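PDB 3GHJ: putative integron gene cassette protein from Uncultured bacterium, which is of unknown function but has the paired beta-alpha-beta-beta-beta fold of the glyoxalase/bleomycin resistance/dioxygenase superfamily. Local coordinates for residues V32-K37 and Q87-R92; A123-F128 and A135-A140. The protein carries 1 engineered substitution. One frame throughout, in Å; residues are numbered along the deposited sequence.

The chain builds two four-stranded mixed sheets, each with strand order 1-4-3-2, as expected of the two repeated beta-alpha-beta-beta-beta modules of this superfamily. Interaction 1 (32-37 with 87-92) joins strand 28-36 of one sheet to strand 88-93 of the other, each outermost within this chain. Interaction 2 (123-128 with 135-140) follows later in the chain and is the C-terminal hairpin, strands 123-129 and 135-140, of the second sheet. Their centres lie about 13 Å apart, and strands 88-93 and 135-140 are neighbours, with the backbone bond of Phe91 to Thr139 among those linking them. Both contacts also touch the second subunit, so the seam between the sheets and the hairpin lie close to the dimer interface.

Interaction 1: V32-K37 and Q87-R92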
loop_
_atom_site.group_PDB
_atom_site.type_symbol
_atom_site.label_atom_id
_atom_site.label_comp_id
_atom_site.label_asym_id
_atom_site.label_seq_id
_atom_site.Cartn_x
_atom_site.Cartn_y
_atom_site.Cartn_z
ATOM N N VAL A 32 2.650 0.416 3.329
ATOM C CA VAL A 32 3.327 0.931 2.152
ATOM C C VAL A 32 4.480 1.823 2.579
ATOM O O VAL A 32 4.378 2.547 3.577
ATOM C CB VAL A 32 2.377 1.757 1.261
ATOM C CG1 VAL A 32 1.323 0.864 0.648
ATOM C CG2 VAL A 32 1.729 2.875 2.068
ATOM N N ALA A 33 5.579 1.760 1.836
ATOM C CA ALA A 33 6.681 2.707 2.008
ATOM C C ALA A 33 6.452 3.883 1.071
ATOM O O ALA A 33 6.157 3.706 -0.111
ATOM C CB ALA A 33 8.011 2.041 1.711
ATOM N N VAL A 34 6.569 5.083 1.623
ATOM C CA VAL A 34 6.298 6.316 0.887
ATOM C C VAL A 34 7.565 7.157 0.869
ATOM O O VAL A 34 8.068 7.553 1.929
ATOM C CB VAL A 34 5.177 7.118 1.565
ATOM C CG1 VAL A 34 4.847 8.362 0.753
ATOM C CG2 VAL A 34 3.926 6.243 1.727
ATOM N N LYS A 35 8.095 7.416 -0.324
ATOM C CA LYS A 35 9.269 8.279 -0.458
ATOM C C LYS A 35 8.866 9.730 -0.275
ATOM O O LYS A 35 7.944 10.212 -0.929
ATOM C CB LYS A 35 9.929 8.090 -1.827
ATOM C CG LYS A 35 10.319 6.653 -2.133
ATOM C CD LYS A 35 11.312 6.109 -1.123
ATOM C CE LYS A 35 11.772 4.709 -1.509
ATOM N NZ LYS A 35 12.843 4.212 -0.600
ATOM N N VAL A 36 9.554 10.431 0.621
ATOM C CA VAL A 36 9.200 11.814 0.921
ATOM C C VAL A 36 10.392 12.750 0.761
ATOM O O VAL A 36 11.527 12.371 1.037
ATOM C CB VAL A 36 8.611 11.954 2.351
ATOM C CG1 VAL A 36 7.446 10.982 2.533
ATOM C CG2 VAL A 36 9.678 11.714 3.424
ATOM N N LYS A 37 10.118 13.974 0.333
ATOM C CA LYS A 37 11.179 14.975 0.176
ATOM C C LYS A 37 11.684 15.523 1.512
ATOM O O LYS A 37 12.865 15.849 1.650
ATOM C CB LYS A 37 10.706 16.120 -0.721
ATOM C CG LYS A 37 10.601 15.738 -2.195
ATOM C CD LYS A 37 11.974 15.579 -2.839
ATOM C CE LYS A 37 11.855 15.294 -4.331
ATOM N NZ LYS A 37 13.172 15.410 -5.022
ATOM N N GLN A 87 3.761 8.132 -6.424
ATOM C CA GLN A 87 3.173 6.921 -5.912
ATOM C C GLN A 87 1.647 7.078 -5.818
ATOM O O GLN A 87 1.151 8.156 -5.739
ATOM C CB GLN A 87 3.744 6.618 -4.539
ATOM C CG GLN A 87 5.212 6.260 -4.575
ATOM C CD GLN A 87 5.807 5.987 -3.219
ATOM O OE1 GLN A 87 6.726 6.610 -2.828
ATOM N NE2 GLN A 87 5.287 5.001 -2.549
ATOM N N HIS A 88 0.966 5.939 -5.831
ATOM C CA HIS A 88 -0.454 5.879 -5.592
ATOM C C HIS A 88 -0.785 4.783 -4.617
ATOM O O HIS A 88 -0.387 3.693 -4.785
ATOM C CB HIS A 88 -1.305 5.639 -6.868
ATOM C CG HIS A 88 -2.741 5.335 -6.541
ATOM N ND1 HIS A 88 -3.594 6.277 -6.014
ATOM C CD2 HIS A 88 -3.449 4.184 -6.592
ATOM C CE1 HIS A 88 -4.762 5.722 -5.774
ATOM N NE2 HIS A 88 -4.695 4.451 -6.097
ATOM N N PHE A 89 -1.587 5.147 -3.623
ATOM C CA PHE A 89 -2.134 4.234 -2.663
ATOM C C PHE A 89 -3.407 4.796 -2.061
ATOM O O PHE A 89 -3.618 5.957 -2.098
ATOM C CB PHE A 89 -1.106 3.868 -1.555
ATOM C CG PHE A 89 -0.369 5.051 -0.980
ATOM C CD1 PHE A 89 0.787 5.481 -1.545
ATOM C CD2 PHE A 89 -0.820 5.672 0.141
ATOM C CE1 PHE A 89 1.445 6.560 -1.051
ATOM C CE2 PHE A 89 -0.148 6.745 0.631
ATOM C CZ PHE A 89 0.967 7.181 0.054
ATOM N N SER A 90 -4.219 3.934 -1.478
ATOM C CA SER A 90 -5.481 4.395 -0.902
ATOM C C SER A 90 -5.728 3.793 0.470
ATOM O O SER A 90 -5.211 2.722 0.803
ATOM C CB SER A 90 -6.659 4.078 -1.823
ATOM O OG SER A 90 -7.136 2.767 -1.593
ATOM N N PHE A 91 -6.533 4.494 1.260
ATOM C CA PHE A 91 -6.934 4.033 2.576
ATOM C C PHE A 91 -8.422 3.734 2.570
ATOM O O PHE A 91 -9.196 4.413 1.901
ATOM C CB PHE A 91 -6.614 5.105 3.628
ATOM C CG PHE A 91 -5.169 5.509 3.637
ATOM C CD1 PHE A 91 -4.250 4.738 4.317
ATOM C CD2 PHE A 91 -4.718 6.612 2.926
ATOM C CE1 PHE A 91 -2.900 5.061 4.323
ATOM C CE2 PHE A 91 -3.356 6.954 2.927
ATOM C CZ PHE A 91 -2.450 6.169 3.631
ATOM N N ARG A 92 -8.805 2.725 3.341
ATOM C CA ARG A 92 -10.190 2.305 3.466
ATOM C C ARG A 92 -10.968 3.248 4.373
ATOM O O ARG A 92 -10.492 3.599 5.456
ATOM C CB ARG A 92 -10.226 0.897 4.061
ATOM C CG ARG A 92 -11.619 0.310 4.173
ATOM C CD ARG A 92 -12.207 0.044 2.796
ATOM N NE ARG A 92 -13.484 -0.661 2.873
ATOM C CZ ARG A 92 -13.611 -1.982 2.957
ATOM N NH1 ARG A 92 -12.537 -2.759 2.975
ATOM N NH2 ARG A 92 -14.819 -2.526 3.023
#
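The carboxamide of Gln87 grips the backbone of strand 28-36 with both of its ends. Gln87 NE2 donates to Ala33 O at 2.9 Å, meeting a lone pair in the carbonyl plane, while Gln87 OE1 uses a lone pair to accept from Lys35 N at 3.0 Å. Both bonds are nearly straight, with N-H...acceptor angles of 161° and 168°. CD stands anti to CA (chi2 179°), and this extended chain carries the amide across to the strand edge, much as a backbone peptide would meet it.

Deeper in, the contact is apolar and tightly packed. CG2 of Val34 comes within 3.5 Å of CZ of Phe89, the two side chains crossing at about a right angle, and in the conformer described Val32 CG2 lies over one face of the same ring, near its rim. Tyr46 of helix 39-49 and Leu136 also pack against Phe89. Towards the partly exposed side the fit relaxes: Lys35 brings its CG to 3.7 Å from Gln87 OE1, then leads its amine away from 87-92.

Val32 and Phe89 also pair with a strand of the second subunit in an antiparallel arrangement, so the sheet runs on across the interface. Two bonds from one amide, beside a hydrophobic ring contact, thus tie 32-37 to 87-92 without direct pairing of their backbones and fix which way round the carboxamide lies.

Interaction 2: A123-F128 and A135-A140; sequences AVSLYF and ALEFTA
Glu137 reaches across the hairpin between Ser125 and Tyr127, on the sheet face that these three share with Thr139. Its CB lies 3.9 Å from Tyr127 CD2, and CG, anti to the backbone N (chi1 173°), passes 3.4 Å from Leu126 O. The extended chain then runs alongside the tyrosine, both pointing the same way, until CD lies 3.6 Å from Tyr127 CE2, with the carboxylate and ring planes 46° apart. At the tip the two oxygens part company. OE2 accepts the hydroxyls of Ser125 and Thr139, each with an OG or OG1 to OE2 distance of 2.7 Å, from opposite faces of the carboxylate plane. OE1 accepts a water that also hydrogen-bonds Tyr127 OH. These three bonds hold the buried carboxylate in place, and Glu31 of the second subunit lies close to OE1.

The opposite face is hydrophobic. Phe128 turns an edge toward the face of Phe138 in an edge-to-face pair with centroids 4.9 Å apart, CE1 standing over the centre of the Phe138 ring. Leu136 CB lies over one face of the Phe128 ring, toward its rim, in a CH-pi contact, 3.9 Å from the centroid, and Leu126 CD1 reaches the edge of Phe138. Between the faces, reciprocal backbone bonds join Val124 with Ala140, Leu126 with Phe138 and Phe128 with Leu136, the hydrogen-bonded pairs of an antiparallel hairpin, less regular at Phe128 and Leu136.

Strands 113-118 and 88-93 flank this hairpin within the sheet, with Gln118 adding a bond to Ser125 OG. Helix 98-107 packs on the hydrophobic face, where its Leu105 touches both Phe128 and Phe138.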
loop_
_atom_site.group_PDB
_atom_site.type_symbol
_atom_site.label_atom_id
_atom_site.label_comp_id
_atom_site.label_asym_id
_atom_site.label_seq_id
_atom_site.Cartn_x
_atom_site.Cartn_y
_atom_site.Cartn_z
ATOM N N ALA A 123 -17.731 1.060 -5.590
ATOM C CA ALA A 123 -16.938 1.825 -4.637
ATOM C C ALA A 123 -17.080 3.313 -4.893
ATOM O O ALA A 123 -17.541 3.734 -5.957
ATOM C CB ALA A 123 -15.466 1.413 -4.729
ATOM N N VAL A 124 -16.669 4.106 -3.906
ATOM C CA VAL A 124 -16.632 5.557 -4.018
ATOM C C VAL A 124 -15.243 6.021 -3.588
ATOM O O VAL A 124 -14.725 5.549 -2.578
ATOM C CB VAL A 124 -17.673 6.218 -3.092
ATOM C CG1 VAL A 124 -17.617 7.731 -3.239
ATOM C CG2 VAL A 124 -19.068 5.699 -3.405
ATOM N N SER A 125 -14.644 6.931 -4.349
ATOM C CA SER A 125 -13.288 7.385 -4.049
ATOM C C SER A 125 -13.184 8.888 -3.889
ATOM O O SER A 125 -13.892 9.653 -4.550
ATOM C CB SER A 125 -12.318 6.969 -5.153
ATOM O OG SER A 125 -12.255 5.561 -5.294
ATOM N N LEU A 126 -12.289 9.315 -3.006
ATOM C CA LEU A 126 -11.830 10.688 -2.962
ATOM C C LEU A 126 -10.352 10.702 -3.275
ATOM O O LEU A 126 -9.625 9.808 -2.842
ATOM C CB LEU A 126 -12.001 11.279 -1.570
ATOM C CG LEU A 126 -13.427 11.428 -1.056
ATOM C CD1 LEU A 126 -13.370 11.815 0.403
ATOM C CD2 LEU A 126 -14.156 12.488 -1.891
ATOM N N TYR A 127 -9.898 11.730 -3.979
ATOM C CA TYR A 127 -8.499 11.832 -4.377
ATOM C C TYR A 127 -7.880 13.121 -3.878
ATOM O O TYR A 127 -8.505 14.182 -3.943
ATOM C CB TYR A 127 -8.381 11.768 -5.899
ATOM C CG TYR A 127 -8.808 10.446 -6.487
ATOM C CD1 TYR A 127 -10.085 10.277 -7.012
ATOM C CD2 TYR A 127 -7.943 9.358 -6.498
ATOM C CE1 TYR A 127 -10.484 9.057 -7.548
ATOM C CE2 TYR A 127 -8.332 8.135 -7.035
ATOM C CZ TYR A 127 -9.599 7.996 -7.561
ATOM O OH TYR A 127 -9.986 6.787 -8.098
ATOM N N PHE A 128 -6.654 13.043 -3.384
ATOM C CA PHE A 128 -5.947 14.219 -2.895
ATOM C C PHE A 128 -4.461 13.928 -2.878
ATOM O O PHE A 128 -4.041 12.770 -3.013
ATOM C CB PHE A 128 -6.426 14.615 -1.488
ATOM C CG PHE A 128 -6.210 13.548 -0.439
ATOM C CD1 PHE A 128 -7.108 12.503 -0.303
ATOM C CD2 PHE A 128 -5.108 13.603 0.408
ATOM C CE1 PHE A 128 -6.917 11.519 0.671
ATOM C CE2 PHE A 128 -4.905 12.624 1.381
ATOM C CZ PHE A 128 -5.810 11.580 1.510
ATOM N N ALA A 135 -0.298 10.582 -5.211
ATOM C CA ALA A 135 -1.721 10.483 -5.482
ATOM C C ALA A 135 -2.373 9.612 -4.422
ATOM O O ALA A 135 -2.394 8.382 -4.542
ATOM C CB ALA A 135 -1.937 9.896 -6.880
ATOM N N LEU A 136 -2.882 10.246 -3.371
ATOM C CA LEU A 136 -3.558 9.527 -2.300
ATOM C C LEU A 136 -5.049 9.434 -2.578
ATOM O O LEU A 136 -5.600 10.170 -3.405
ATOM C CB LEU A 136 -3.301 10.194 -0.940
ATOM C CG LEU A 136 -2.003 9.811 -0.224
ATOM C CD1 LEU A 136 -0.784 10.137 -1.082
ATOM C CD2 LEU A 136 -1.919 10.512 1.136
ATOM N N GLU A 137 -5.699 8.515 -1.886
ATOM C CA GLU A 137 -7.098 8.225 -2.130
ATOM C C GLU A 137 -7.723 7.683 -0.853
ATOM O O GLU A 137 -7.056 6.998 -0.067
ATOM C CB GLU A 137 -7.209 7.211 -3.279
ATOM C CG GLU A 137 -8.604 6.677 -3.541
ATOM C CD GLU A 137 -8.628 5.563 -4.571
ATOM O OE1 GLU A 137 -7.602 5.343 -5.256
ATOM O OE2 GLU A 137 -9.675 4.893 -4.682
ATOM N N PHE A 138 -8.988 8.032 -0.625
ATOM C CA PHE A 138 -9.834 7.305 0.310
ATOM C C PHE A 138 -10.809 6.495 -0.533
ATOM O O PHE A 138 -11.449 7.046 -1.435
ATOM C CB PHE A 138 -10.636 8.250 1.211
ATOM C CG PHE A 138 -9.808 9.052 2.183
ATOM C CD1 PHE A 138 -8.628 8.563 2.713
ATOM C CD2 PHE A 138 -10.255 10.295 2.614
ATOM C CE1 PHE A 138 -7.893 9.318 3.623
ATOM C CE2 PHE A 138 -9.526 11.046 3.517
ATOM C CZ PHE A 138 -8.350 10.558 4.032
ATOM N N THR A 139 -10.926 5.205 -0.248
ATOM C CA THR A 139 -11.815 4.315 -0.993
ATOM C C THR A 139 -12.839 3.719 -0.049
ATOM O O THR A 139 -12.486 3.153 0.987
ATOM C CB THR A 139 -11.040 3.136 -1.616
ATOM O OG1 THR A 139 -9.851 3.613 -2.266
ATOM C CG2 THR A 139 -11.919 2.384 -2.618
ATOM N N ALA A 140 -14.117 3.846 -0.414
ATOM C CA ALA A 140 -15.205 3.251 0.355
ATOM C C ALA A 140 -15.885 2.153 -0.467
ATOM O O ALA A 140 -16.204 2.363 -1.635
ATOM C CB ALA A 140 -16.219 4.335 0.764
HETATM O O HOH W 1 -8.302 4.704 -7.741
#